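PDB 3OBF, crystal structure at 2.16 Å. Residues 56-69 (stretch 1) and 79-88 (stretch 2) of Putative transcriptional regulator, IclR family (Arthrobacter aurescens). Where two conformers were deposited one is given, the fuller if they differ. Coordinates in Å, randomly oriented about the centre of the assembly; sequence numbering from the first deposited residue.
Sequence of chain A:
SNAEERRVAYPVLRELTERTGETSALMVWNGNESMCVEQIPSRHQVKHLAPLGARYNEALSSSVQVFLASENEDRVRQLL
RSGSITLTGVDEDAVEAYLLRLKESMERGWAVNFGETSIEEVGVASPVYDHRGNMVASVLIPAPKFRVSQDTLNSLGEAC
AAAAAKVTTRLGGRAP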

# COMPACT_ATOMS: atom_id res chain seq x y z
N TYR A 56 1.73 -0.05 10.19
CA TYR A 56 0.81 1.04 9.88
C TYR A 56 -0.62 0.62 10.21
O TYR A 56 -1.07 -0.44 9.77
CB TYR A 56 0.95 1.45 8.39
CG TYR A 56 2.34 1.94 8.05
CD1 TYR A 56 2.68 3.29 8.19
CD2 TYR A 56 3.33 1.03 7.65
CE1 TYR A 56 3.98 3.74 7.91
CE2 TYR A 56 4.62 1.44 7.38
CZ TYR A 56 4.95 2.79 7.52
OH TYR A 56 6.23 3.17 7.24
N ASN A 57 -1.34 1.43 10.99
CA ASN A 57 -2.76 1.13 11.25
C ASN A 57 -3.73 2.31 11.05
O ASN A 57 -4.86 2.30 11.57
CB ASN A 57 -2.97 0.48 12.63
CG ASN A 57 -2.90 1.49 13.75
OD1 ASN A 57 -2.15 2.43 13.68
ND2 ASN A 57 -3.71 1.30 14.77
N GLU A 58 -3.29 3.31 10.28
CA GLU A 58 -4.16 4.44 9.90
C GLU A 58 -4.87 4.05 8.62
O GLU A 58 -4.26 3.58 7.64
CB GLU A 58 -3.33 5.71 9.68
CG GLU A 58 -2.65 6.16 11.01
CD GLU A 58 -1.63 7.27 10.84
OE1 GLU A 58 -2.02 8.45 10.88
OE2 GLU A 58 -0.41 6.97 10.69
N ALA A 59 -6.17 4.24 8.65
CA ALA A 59 -7.04 3.92 7.53
C ALA A 59 -6.54 4.53 6.22
O ALA A 59 -6.59 3.89 5.17
CB ALA A 59 -8.48 4.35 7.85
N LEU A 60 -6.04 5.75 6.30
CA LEU A 60 -5.71 6.49 5.08
C LEU A 60 -4.35 6.14 4.50
O LEU A 60 -4.01 6.55 3.39
CB LEU A 60 -5.95 7.99 5.26
CG LEU A 60 -7.43 8.38 5.36
CD1 LEU A 60 -7.62 9.89 5.48
CD2 LEU A 60 -8.24 7.86 4.14
N SER A 61 -3.58 5.36 5.26
CA SER A 61 -2.32 4.78 4.81
C SER A 61 -2.59 3.91 3.56
O SER A 61 -3.46 3.03 3.57
CB SER A 61 -1.70 3.96 5.95
OG SER A 61 -0.42 3.45 5.63
N SER A 62 -1.87 4.19 2.49
CA SER A 62 -2.10 3.53 1.20
C SER A 62 -2.12 2.02 1.33
O SER A 62 -3.02 1.34 0.84
CB SER A 62 -1.00 3.92 0.21
OG SER A 62 -1.23 5.22 -0.25
N SER A 63 -1.08 1.52 1.99
CA SER A 63 -0.88 0.12 2.28
C SER A 63 -2.10 -0.49 3.00
O SER A 63 -2.54 -1.62 2.70
CB SER A 63 0.35 0.04 3.19
OG SER A 63 0.73 -1.27 3.44
N VAL A 64 -2.64 0.27 3.94
CA VAL A 64 -3.73 -0.17 4.78
C VAL A 64 -5.01 -0.21 3.92
O VAL A 64 -5.78 -1.18 4.01
CB VAL A 64 -3.89 0.74 6.02
CG1 VAL A 64 -5.20 0.42 6.78
CG2 VAL A 64 -2.68 0.54 6.94
N GLN A 65 -5.19 0.80 3.05
CA GLN A 65 -6.35 0.84 2.14
C GLN A 65 -6.39 -0.41 1.27
O GLN A 65 -7.46 -1.05 1.13
CB GLN A 65 -6.31 2.07 1.23
CG GLN A 65 -6.63 3.41 1.92
CD GLN A 65 -6.48 4.60 0.97
OE1 GLN A 65 -7.20 4.71 -0.04
NE2 GLN A 65 -5.53 5.49 1.28
N VAL A 66 -5.24 -0.75 0.68
CA VAL A 66 -5.12 -1.92 -0.21
C VAL A 66 -5.58 -3.21 0.51
O VAL A 66 -6.42 -3.96 -0.00
CB VAL A 66 -3.68 -2.05 -0.70
CG1 VAL A 66 -3.42 -3.38 -1.36
CG2 VAL A 66 -3.38 -0.93 -1.64
N PHE A 67 -5.03 -3.45 1.70
CA PHE A 67 -5.44 -4.63 2.44
C PHE A 67 -6.91 -4.62 2.88
O PHE A 67 -7.58 -5.65 2.85
CB PHE A 67 -4.52 -4.89 3.64
CG PHE A 67 -3.15 -5.27 3.25
CD1 PHE A 67 -2.92 -6.40 2.46
CD2 PHE A 67 -2.06 -4.50 3.66
CE1 PHE A 67 -1.63 -6.77 2.07
CE2 PHE A 67 -0.75 -4.88 3.28
CZ PHE A 67 -0.54 -6.02 2.49
N LEU A 68 -7.42 -3.49 3.31
CA LEU A 68 -8.82 -3.45 3.72
C LEU A 68 -9.79 -3.70 2.53
O LEU A 68 -10.91 -4.17 2.73
CB LEU A 68 -9.12 -2.15 4.46
CG LEU A 68 -8.48 -2.01 5.85
CD1 LEU A 68 -8.85 -0.67 6.46
CD2 LEU A 68 -8.92 -3.10 6.78
N ALA A 69 -9.35 -3.39 1.31
CA ALA A 69 -10.10 -3.78 0.11
C ALA A 69 -10.27 -5.30 -0.01
O ALA A 69 -11.24 -5.77 -0.61
CB ALA A 69 -9.47 -3.19 -1.16
N LEU A 79 -13.29 -2.95 12.34
CA LEU A 79 -11.95 -2.41 12.55
C LEU A 79 -11.95 -0.89 12.74
O LEU A 79 -11.20 -0.35 13.55
CB LEU A 79 -11.03 -2.79 11.37
CG LEU A 79 -10.52 -4.24 11.37
CD1 LEU A 79 -9.90 -4.58 10.03
CD2 LEU A 79 -9.50 -4.45 12.51
N LEU A 80 -12.79 -0.18 12.02
CA LEU A 80 -12.82 1.28 12.22
C LEU A 80 -13.49 1.67 13.54
O LEU A 80 -12.93 2.44 14.31
CB LEU A 80 -13.44 1.99 11.02
CG LEU A 80 -12.68 1.86 9.69
CD1 LEU A 80 -13.56 2.27 8.52
CD2 LEU A 80 -11.42 2.71 9.72
N ARG A 81 -14.67 1.11 13.82
CA ARG A 81 -15.43 1.47 15.03
C ARG A 81 -14.77 0.96 16.32
O ARG A 81 -15.02 1.50 17.39
CB ARG A 81 -16.88 0.94 14.98
CG ARG A 81 -17.67 1.28 13.74
CD ARG A 81 -18.22 2.68 13.81
NE ARG A 81 -18.89 3.13 12.59
CZ ARG A 81 -20.22 3.20 12.43
NH1 ARG A 81 -21.03 2.84 13.42
NH2 ARG A 81 -20.74 3.64 11.29
N SER A 82 -13.96 -0.10 16.20
CA SER A 82 -13.18 -0.57 17.34
C SER A 82 -11.94 0.28 17.60
O SER A 82 -11.35 0.17 18.66
CB SER A 82 -12.72 -2.02 17.14
OG SER A 82 -11.64 -2.08 16.22
N GLY A 83 -11.49 1.07 16.62
CA GLY A 83 -10.28 1.83 16.79
C GLY A 83 -9.03 1.02 16.45
O GLY A 83 -7.93 1.54 16.54
N SER A 84 -9.18 -0.23 16.04
CA SER A 84 -7.99 -0.99 15.60
C SER A 84 -7.31 -0.30 14.44
O SER A 84 -6.09 -0.22 14.39
CB SER A 84 -8.34 -2.42 15.17
OG SER A 84 -8.84 -3.09 16.29
N ILE A 85 -8.10 0.12 13.46
CA ILE A 85 -7.61 0.94 12.35
C ILE A 85 -8.15 2.35 12.62
O ILE A 85 -9.33 2.48 12.89
CB ILE A 85 -8.09 0.37 11.00
CG1 ILE A 85 -7.49 -1.03 10.75
CG2 ILE A 85 -7.75 1.29 9.88
CD1 ILE A 85 -5.99 -1.08 10.60
N THR A 86 -7.29 3.38 12.60
CA THR A 86 -7.71 4.72 13.01
C THR A 86 -8.09 5.57 11.82
O THR A 86 -7.46 5.53 10.74
CB THR A 86 -6.67 5.46 13.90
OG1 THR A 86 -5.50 5.71 13.14
CG2 THR A 86 -6.33 4.64 15.18
N LEU A 87 -9.16 6.35 12.03
CA LEU A 87 -9.71 7.22 11.00
C LEU A 87 -10.36 8.42 11.67
O LEU A 87 -11.06 8.25 12.67
CB LEU A 87 -10.74 6.47 10.14
CG LEU A 87 -11.47 7.29 9.07
CD1 LEU A 87 -10.46 7.75 7.99
CD2 LEU A 87 -12.59 6.49 8.42
N THR A 88 -10.13 9.63 11.13
CA THR A 88 -10.70 10.86 11.71
C THR A 88 -12.20 10.93 11.57
O THR A 88 -12.73 10.87 10.45
CB THR A 88 -10.14 12.11 11.04
OG1 THR A 88 -8.74 12.18 11.30
CG2 THR A 88 -10.80 13.38 11.63
O HOH W 1 -6.21 7.48 8.60

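The apolar centre of the contact forms around the side chain of I85. Its CA-to-CB bond points sideways to the first stretch, but with chi1 at -64° and chi2 at -65° (both m) the end of the side chain comes nearer. CG2 of I85 lies 3.7 Å from CB of A59, 4.1 Å from CG1 of V64 and 4.1 Å from CD1 of L68, so one methyl group touches three residues of the first stretch. V64 and L68 stand four residues apart, one helical turn, and both point toward the second stretch; that spacing explains how they reach the same methyl. A beta-branched valine and a longer leucine both suit this buried helix face. L68 also extends to the helix of the second stretch, where its CD2 lies 3.7 Å from CD1 of L79.

A59 is buried and points toward the second stretch at a place where the backbones run close, CA of A59 lying 5.5 Å from CA of L87. Its single methyl carbon, CB, is already packed at 3.9 Å from CD2 of L80 and 3.9 Å from CB of L87, in addition to I85, so a small side chain fits well. Further out, L87 (chi1 177°, t; chi2 65°, p) brings its CD1 to 4.1 Å from CG of L60.

Backbone hydrogen bonds fix the register beside this apolar cluster. N of T86 donates to O of N57 (2.9 Å, 158° at the hydrogen), and N of A59 donates to O of T86 (2.8 Å, 169°). The two bonds flank E58 and make a single beta bridge between E58 and T86, whose CA atoms are 4.7 Å apart. A CA-H...O contact from CA of I85 to O of N57, at 3.2 Å, accompanies them. Directly after the bridge the first chain turns: E58 to S61 is a type I turn, closed by N of S61 donating to O of E58 at 3.0 Å. Water 1 links this turn to the bridge, accepting from N of L60 at 2.9 Å and donating to O of T86 at 3.2 Å.

At the polar edge, N57 adds a side-chain bond to its backbone one. With chi1 at 77° (p), its ND2 donates to O of S84 at 2.8 Å (147°); the amide suits this place because it can supply a proton to a backbone carbonyl. E58 and T86 lie beside it at this outer edge, CG of E58 3.6 Å from OG1 of T86. In all, the contact buries 447 Å² summed over both stretches.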